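Side-chain contacts in sensor protein (Vibrio parahaemolyticus, PDB 3I9Y), which is probably a histidine kinase that senses trimethylamine N-oxide and phosphorylates a histidine at the expense of ATP, represented here by its helical sensor domain: residues D67-E70 against S71-N75; E47-L50 against T51-E55. All coordinates share one frame; numbering follows the deposited sequence.

Contact 1: D67-E70 against S71-N75; sequences DALE and SNVQN
The carbonyl oxygen of Ala68 receives the backbone N of Asn72 at 2.8 Å, in a straight bond with an N-H...O angle of 164°. Over the same oxygen folds the side chain of Asn72: its first torsion (chi1 -66°) sets CG opposite the carbonyl carbon and swings the amide back toward the preceding turn, with CG 3.2 Å from Ala68 O. The amide bonds elsewhere, ND2 making a weak hydrogen bond to Thr263 OG1 on helix 232-267. One residue further on, Leu69 O accepts Val73 N at 2.9 Å while the CG2 branch of Val73 leans against that oxygen at 3.2 Å. The two apolar side chains themselves meet loosely, Leu69 CG lying 4.4 Å from Val73 CG2. On the exposed flank Glu70 bends at chi2 (68°), which brings its carboxylate alongside the end of the Gln74 side chain. Ser71 N to Asp67 O and Gln74 N to Glu70 O complete the run of i to i+4 bonds. Leu69 and Val73, one turn apart, form the side of this part of helix 63-114, predicted to be coiled coil, that faces helix 32-58, as in the four-helix bundles stacked in this sensor domain.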
ATOM      1  N   ASP A  67      10.663 -33.434   8.550  1.00 32.73           N
ATOM      2  CA  ASP A  67       9.718 -32.632   9.212  1.00 32.47           C
ATOM      3  C   ASP A  67      10.132 -31.098   9.061  1.00 29.98           C
ATOM      4  O   ASP A  67       9.242 -30.270   8.937  1.00 26.20           O
ATOM      5  CB  ASP A  67       9.641 -32.908  10.681  1.00 36.77           C
ATOM      6  CG  ASP A  67       8.963 -34.286  10.984  1.00 41.10           C
ATOM      7  OD1 ASP A  67       8.134 -34.781  10.120  1.00 41.66           O
ATOM      8  OD2 ASP A  67       9.333 -34.816  12.132  1.00 43.35           O
ATOM      9  N   ALA A  68      11.422 -30.818   9.211  1.00 26.07           N
ATOM     10  CA  ALA A  68      11.902 -29.504   9.070  1.00 25.36           C
ATOM     11  C   ALA A  68      11.608 -29.041   7.596  1.00 25.76           C
ATOM     12  O   ALA A  68      11.070 -27.940   7.358  1.00 26.42           O
ATOM     13  CB  ALA A  68      13.451 -29.411   9.429  1.00 23.12           C
ATOM     14  N   LEU A  69      11.853 -29.854   6.598  1.00 23.91           N
ATOM     15  CA  LEU A  69      11.580 -29.453   5.248  1.00 24.33           C
ATOM     16  C   LEU A  69      10.000 -29.121   5.038  1.00 25.19           C
ATOM     17  O   LEU A  69       9.656 -28.159   4.369  1.00 24.36           O
ATOM     18  CB  LEU A  69      11.853 -30.593   4.283  1.00 22.76           C
ATOM     19  CG  LEU A  69      11.648 -30.316   2.817  1.00 24.48           C
ATOM     20  CD1 LEU A  69      12.793 -29.277   2.496  1.00 23.62           C
ATOM     21  CD2 LEU A  69      11.926 -31.584   1.913  1.00 26.02           C
ATOM     22  N   GLU A  70       9.112 -29.917   5.611  1.00 24.27           N
ATOM     23  CA  GLU A  70       7.678 -29.756   5.446  1.00 24.31           C
ATOM     24  C   GLU A  70       7.317 -28.413   6.140  1.00 24.62           C
ATOM     25  O   GLU A  70       6.560 -27.648   5.539  1.00 25.02           O
ATOM     26  CB  GLU A  70       6.946 -30.838   6.098  1.00 24.25           C
ATOM     27  CG  GLU A  70       5.462 -30.557   6.295  1.00 28.26           C
ATOM     28  CD  GLU A  70       4.630 -30.501   4.927  1.00 30.99           C
ATOM     29  OE1 GLU A  70       5.161 -30.954   3.857  1.00 33.35           O
ATOM     30  OE2 GLU A  70       3.431 -29.940   4.939  1.00 30.87           O
ATOM     31  N   SER A  71       7.877 -28.107   7.318  1.00 22.75           N
ATOM     32  CA  SER A  71       7.452 -26.910   7.877  1.00 24.34           C
ATOM     33  C   SER A  71       8.141 -25.682   7.051  1.00 24.12           C
ATOM     34  O   SER A  71       7.495 -24.578   6.858  1.00 22.52           O
ATOM     35  CB  SER A  71       7.785 -27.025   9.360  1.00 26.13           C
ATOM     36  OG  SER A  71       8.445 -25.892   9.709  1.00 30.51           O
ATOM     37  N   ASN A  72       9.409 -25.838   6.523  1.00 22.80           N
ATOM     38  CA  ASN A  72       9.993 -24.759   5.720  1.00 21.58           C
ATOM     39  C   ASN A  72       9.037 -24.529   4.454  1.00 21.36           C
ATOM     40  O   ASN A  72       8.852 -23.370   4.060  1.00 20.36           O
ATOM     41  CB  ASN A  72      11.330 -25.075   5.107  1.00 21.57           C
ATOM     42  CG  ASN A  72      12.393 -25.261   6.120  1.00 25.15           C
ATOM     43  OD1 ASN A  72      12.368 -24.691   7.262  1.00 25.01           O
ATOM     44  ND2 ASN A  72      13.325 -26.088   5.774  1.00 20.97           N
ATOM     45  N   VAL A  73       8.462 -25.581   3.840  1.00 19.18           N
ATOM     46  CA  VAL A  73       7.671 -25.417   2.706  1.00 19.39           C
ATOM     47  C   VAL A  73       6.292 -24.672   3.063  1.00 20.24           C
ATOM     48  O   VAL A  73       5.795 -23.792   2.258  1.00 19.07           O
ATOM     49  CB  VAL A  73       7.383 -26.788   2.047  1.00 21.32           C
ATOM     50  CG1 VAL A  73       6.337 -26.712   1.013  1.00 17.97           C
ATOM     51  CG2 VAL A  73       8.675 -27.367   1.450  1.00 20.28           C
ATOM     52  N   GLN A  74       5.665 -25.059   4.171  1.00 18.04           N
ATOM     53  CA  GLN A  74       4.426 -24.448   4.581  1.00 18.57           C
ATOM     54  C   GLN A  74       4.714 -22.917   4.872  1.00 18.30           C
ATOM     55  O   GLN A  74       3.885 -22.064   4.527  1.00 19.30           O
ATOM     56  CB  GLN A  74       3.873 -25.056   5.873  1.00 19.55           C
ATOM     57  CG  GLN A  74       3.392 -26.534   5.628  1.00 23.39           C
ATOM     58  CD  GLN A  74       2.672 -27.133   6.835  1.00 29.38           C
ATOM     59  OE1 GLN A  74       2.541 -28.396   6.879  1.00 33.56           O
ATOM     60  NE2 GLN A  74       2.099 -26.316   7.732  1.00 26.14           N
ATOM     61  N   ASN A  75       5.836 -22.590   5.483  1.00 18.24           N
ATOM     62  CA  ASN A  75       6.105 -21.249   5.770  1.00 19.82           C
ATOM     63  C   ASN A  75       6.253 -20.409   4.479  1.00 20.57           C
ATOM     64  O   ASN A  75       5.765 -19.262   4.477  1.00 20.55           O
ATOM     65  CB  ASN A  75       7.324 -21.019   6.634  1.00 20.94           C
ATOM     66  CG  ASN A  75       7.107 -21.561   8.051  1.00 24.80           C
ATOM     67  OD1 ASN A  75       5.972 -21.712   8.476  1.00 24.65           O
ATOM     68  ND2 ASN A  75       8.234 -21.864   8.767  1.00 23.43           N
TER

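Contact 2: E47-L50 against T51-E55; sequences ESLL and THIKE
Ser48 O is approached by three groups from the next turn: it takes a hydrogen bond from His52 N at 3.3 Å and a weak one from Thr51 OG1 at 3.4 Å, and the imidazole of His52 stands obliquely beside it. With its first torsion at 88°, Thr51 has its hydroxyl wedged between backbone N and carbonyl carbon, a position from which OG1 can turn back to that oxygen. The same hydroxyl sits over one face of the His52 ring, 4.2 Å above the plane at its centre. The other branch of Thr51 goes to a different carbonyl: CG2 presses on Glu47 O at 3.0 Å, and this oxygen also accepts the backbone N of Thr51.

On the buried flank Leu49 and Ile53 meet one turn apart. Ile53 has CG1 beside its backbone N (chi1 -65°), which directs this branch back along the helix, 3.1 Å from Leu49 O and 4.0 Å from Leu49 CD2. Leu49 O accepts Ile53 N at 3.0 Å and, more weakly, His52 N. Lys54 N bonds to Leu50 O, continuing the i to i+4 hydrogen bonds.

Further out, Ser48 OG is held by Glu44 O, an earlier carbonyl of the same helix. Neighbouring helices then cover different flanks: Leu15 of helix 5-27 touches Ser48, and Glu8 and Gln11 touch His52, whereas helix 63-114 packs against the apolar flank. Leu49, Leu50 and Ile53 supply that apolar side, and Thr51 and His52, gathered at the Ser48 carbonyl, make another side polar. This is the pattern of an amphipathic helix in a four-helix bundle, here that of the TorS sensor domain.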
ATOM      1  N   GLU A  47       4.853 -23.858  -8.184  1.00 23.08           N
ATOM      2  CA  GLU A  47       4.365 -25.170  -8.537  1.00 26.46           C
ATOM      3  C   GLU A  47       5.566 -26.060  -9.014  1.00 25.97           C
ATOM      4  O   GLU A  47       5.691 -27.288  -8.687  1.00 23.86           O
ATOM      5  CB  GLU A  47       3.313 -24.951  -9.619  1.00 28.98           C
ATOM      6  CG  GLU A  47       2.557 -26.110 -10.033  1.00 40.41           C
ATOM      7  CD  GLU A  47       0.851 -25.891 -10.056  1.00 45.13           C
ATOM      8  OE1 GLU A  47       0.279 -25.733 -11.196  1.00 47.17           O
ATOM      9  OE2 GLU A  47       0.149 -25.871  -8.953  1.00 46.49           O
ATOM     10  N   SER A  48       6.436 -25.466  -9.839  1.00 24.40           N
ATOM     11  CA  SER A  48       7.585 -26.244 -10.218  1.00 26.00           C
ATOM     12  C   SER A  48       8.472 -26.448  -8.968  1.00 24.79           C
ATOM     13  O   SER A  48       9.099 -27.474  -8.873  1.00 25.78           O
ATOM     14  CB  SER A  48       8.523 -25.517 -11.205  1.00 27.94           C
ATOM     15  OG  SER A  48       7.815 -25.073 -12.270  1.00 29.40           O
ATOM     16  N   LEU A  49       8.673 -25.429  -8.140  1.00 22.93           N
ATOM     17  CA  LEU A  49       9.557 -25.608  -7.024  1.00 21.33           C
ATOM     18  C   LEU A  49       8.990 -26.814  -6.170  1.00 23.31           C
ATOM     19  O   LEU A  49       9.772 -27.665  -5.623  1.00 21.13           O
ATOM     20  CB  LEU A  49       9.599 -24.365  -6.174  1.00 20.96           C
ATOM     21  CG  LEU A  49      10.570 -24.678  -5.056  1.00 23.65           C
ATOM     22  CD1 LEU A  49      11.688 -23.731  -4.773  1.00 25.04           C
ATOM     23  CD2 LEU A  49       9.707 -24.555  -3.977  1.00 25.23           C
ATOM     24  N   LEU A  50       7.609 -26.924  -6.099  1.00 23.58           N
ATOM     25  CA  LEU A  50       6.986 -27.897  -5.195  1.00 23.92           C
ATOM     26  C   LEU A  50       7.202 -29.330  -5.839  1.00 26.73           C
ATOM     27  O   LEU A  50       7.390 -30.258  -5.078  1.00 26.09           O
ATOM     28  CB  LEU A  50       5.482 -27.625  -5.002  1.00 21.84           C
ATOM     29  CG  LEU A  50       5.377 -26.366  -4.114  1.00 23.35           C
ATOM     30  CD1 LEU A  50       3.879 -26.079  -3.966  1.00 21.19           C
ATOM     31  CD2 LEU A  50       6.009 -26.498  -2.892  1.00 22.41           C
ATOM     32  N   THR A  51       7.131 -29.483  -7.182  1.00 26.41           N
ATOM     33  CA  THR A  51       7.406 -30.793  -7.679  1.00 29.03           C
ATOM     34  C   THR A  51       8.869 -31.209  -7.455  1.00 27.61           C
ATOM     35  O   THR A  51       9.169 -32.387  -7.275  1.00 27.53           O
ATOM     36  CB  THR A  51       7.038 -31.004  -9.150  1.00 30.39           C
ATOM     37  OG1 THR A  51       8.150 -30.612  -9.934  1.00 35.65           O
ATOM     38  CG2 THR A  51       5.815 -30.131  -9.580  1.00 27.63           C
ATOM     39  N   HIS A  52       9.806 -30.305  -7.413  1.00 27.43           N
ATOM     40  CA  HIS A  52      11.148 -30.814  -7.179  1.00 27.55           C
ATOM     41  C   HIS A  52      11.322 -31.139  -5.679  1.00 29.86           C
ATOM     42  O   HIS A  52      12.101 -32.037  -5.281  1.00 30.67           O
ATOM     43  CB  HIS A  52      12.231 -29.759  -7.616  1.00 25.82           C
ATOM     44  CG  HIS A  52      12.286 -29.601  -9.097  1.00 27.74           C
ATOM     45  ND1 HIS A  52      11.893 -28.447  -9.737  1.00 28.62           N
ATOM     46  CD2 HIS A  52      12.513 -30.508 -10.095  1.00 26.21           C
ATOM     47  CE1 HIS A  52      11.856 -28.629 -11.056  1.00 26.87           C
ATOM     48  NE2 HIS A  52      12.227 -29.868 -11.310  1.00 26.33           N
ATOM     49  N   ILE A  53      10.615 -30.398  -4.817  1.00 29.69           N
ATOM     50  CA  ILE A  53      10.762 -30.651  -3.413  1.00 30.81           C
ATOM     51  C   ILE A  53      10.160 -32.065  -3.151  1.00 31.53           C
ATOM     52  O   ILE A  53      10.669 -32.835  -2.333  1.00 30.27           O
ATOM     53  CB  ILE A  53       9.960 -29.650  -2.517  1.00 30.61           C
ATOM     54  CG1 ILE A  53      10.471 -28.267  -2.649  1.00 30.53           C
ATOM     55  CG2 ILE A  53      10.055 -30.103  -1.056  1.00 29.47           C
ATOM     56  CD1 ILE A  53      11.710 -28.337  -2.062  1.00 33.94           C
ATOM     57  N   LYS A  54       9.062 -32.364  -3.786  1.00 32.08           N
ATOM     58  CA  LYS A  54       8.444 -33.665  -3.636  1.00 34.12           C
ATOM     59  C   LYS A  54       9.402 -34.773  -4.146  1.00 36.36           C
ATOM     60  O   LYS A  54       9.535 -35.777  -3.482  1.00 36.28           O
ATOM     61  CB  LYS A  54       7.176 -33.785  -4.456  1.00 34.94           C
ATOM     62  CG  LYS A  54       6.414 -35.180  -4.310  1.00 36.78           C
ATOM     63  CD  LYS A  54       5.343 -35.357  -5.482  1.00 40.46           C
ATOM     64  CE  LYS A  54       4.284 -36.456  -5.071  1.00 41.84           C
ATOM     65  NZ  LYS A  54       2.989 -36.281  -5.737  1.00 43.82           N
ATOM     66  N   GLU A  55      10.024 -34.637  -5.325  1.00 36.84           N
ATOM     67  CA  GLU A  55      10.998 -35.650  -5.752  1.00 39.17           C
ATOM     68  C   GLU A  55      12.066 -35.876  -4.678  1.00 39.19           C
ATOM     69  O   GLU A  55      12.342 -37.029  -4.401  1.00 37.83           O
ATOM     70  CB  GLU A  55      11.851 -35.270  -6.951  1.00 40.59           C
ATOM     71  CG  GLU A  55      11.213 -35.419  -8.124  1.00 44.64           C
ATOM     72  CD  GLU A  55      10.801 -36.879  -8.340  1.00 47.53           C
ATOM     73  OE1 GLU A  55      11.611 -37.894  -8.358  1.00 47.70           O
ATOM     74  OE2 GLU A  55       9.580 -36.912  -8.479  1.00 48.19           O
TER

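Contact 2 lies on helix 32-58 and contact 1 on helix 63-114, the next helix in the chain, with their centres 13 Å apart. They meet through apolar side chains. Leu69 CD2 packs on Ile53 CG2 at 3.8 Å. Val73 sends its two branches to different partners: CG1 reaches Leu50 CD2 at 3.9 Å, and CG2 lies 4.0 Å from Ile53 CG2. Ile53 thus touches both Leu69 and Val73, side chains one turn apart on the facing helix. Beyond this shared seam, helix 5-27 adjoins contact 2 and helix 232-267 adjoins contact 1, so the pair joins consecutive helices within a bundle of the sensor domain.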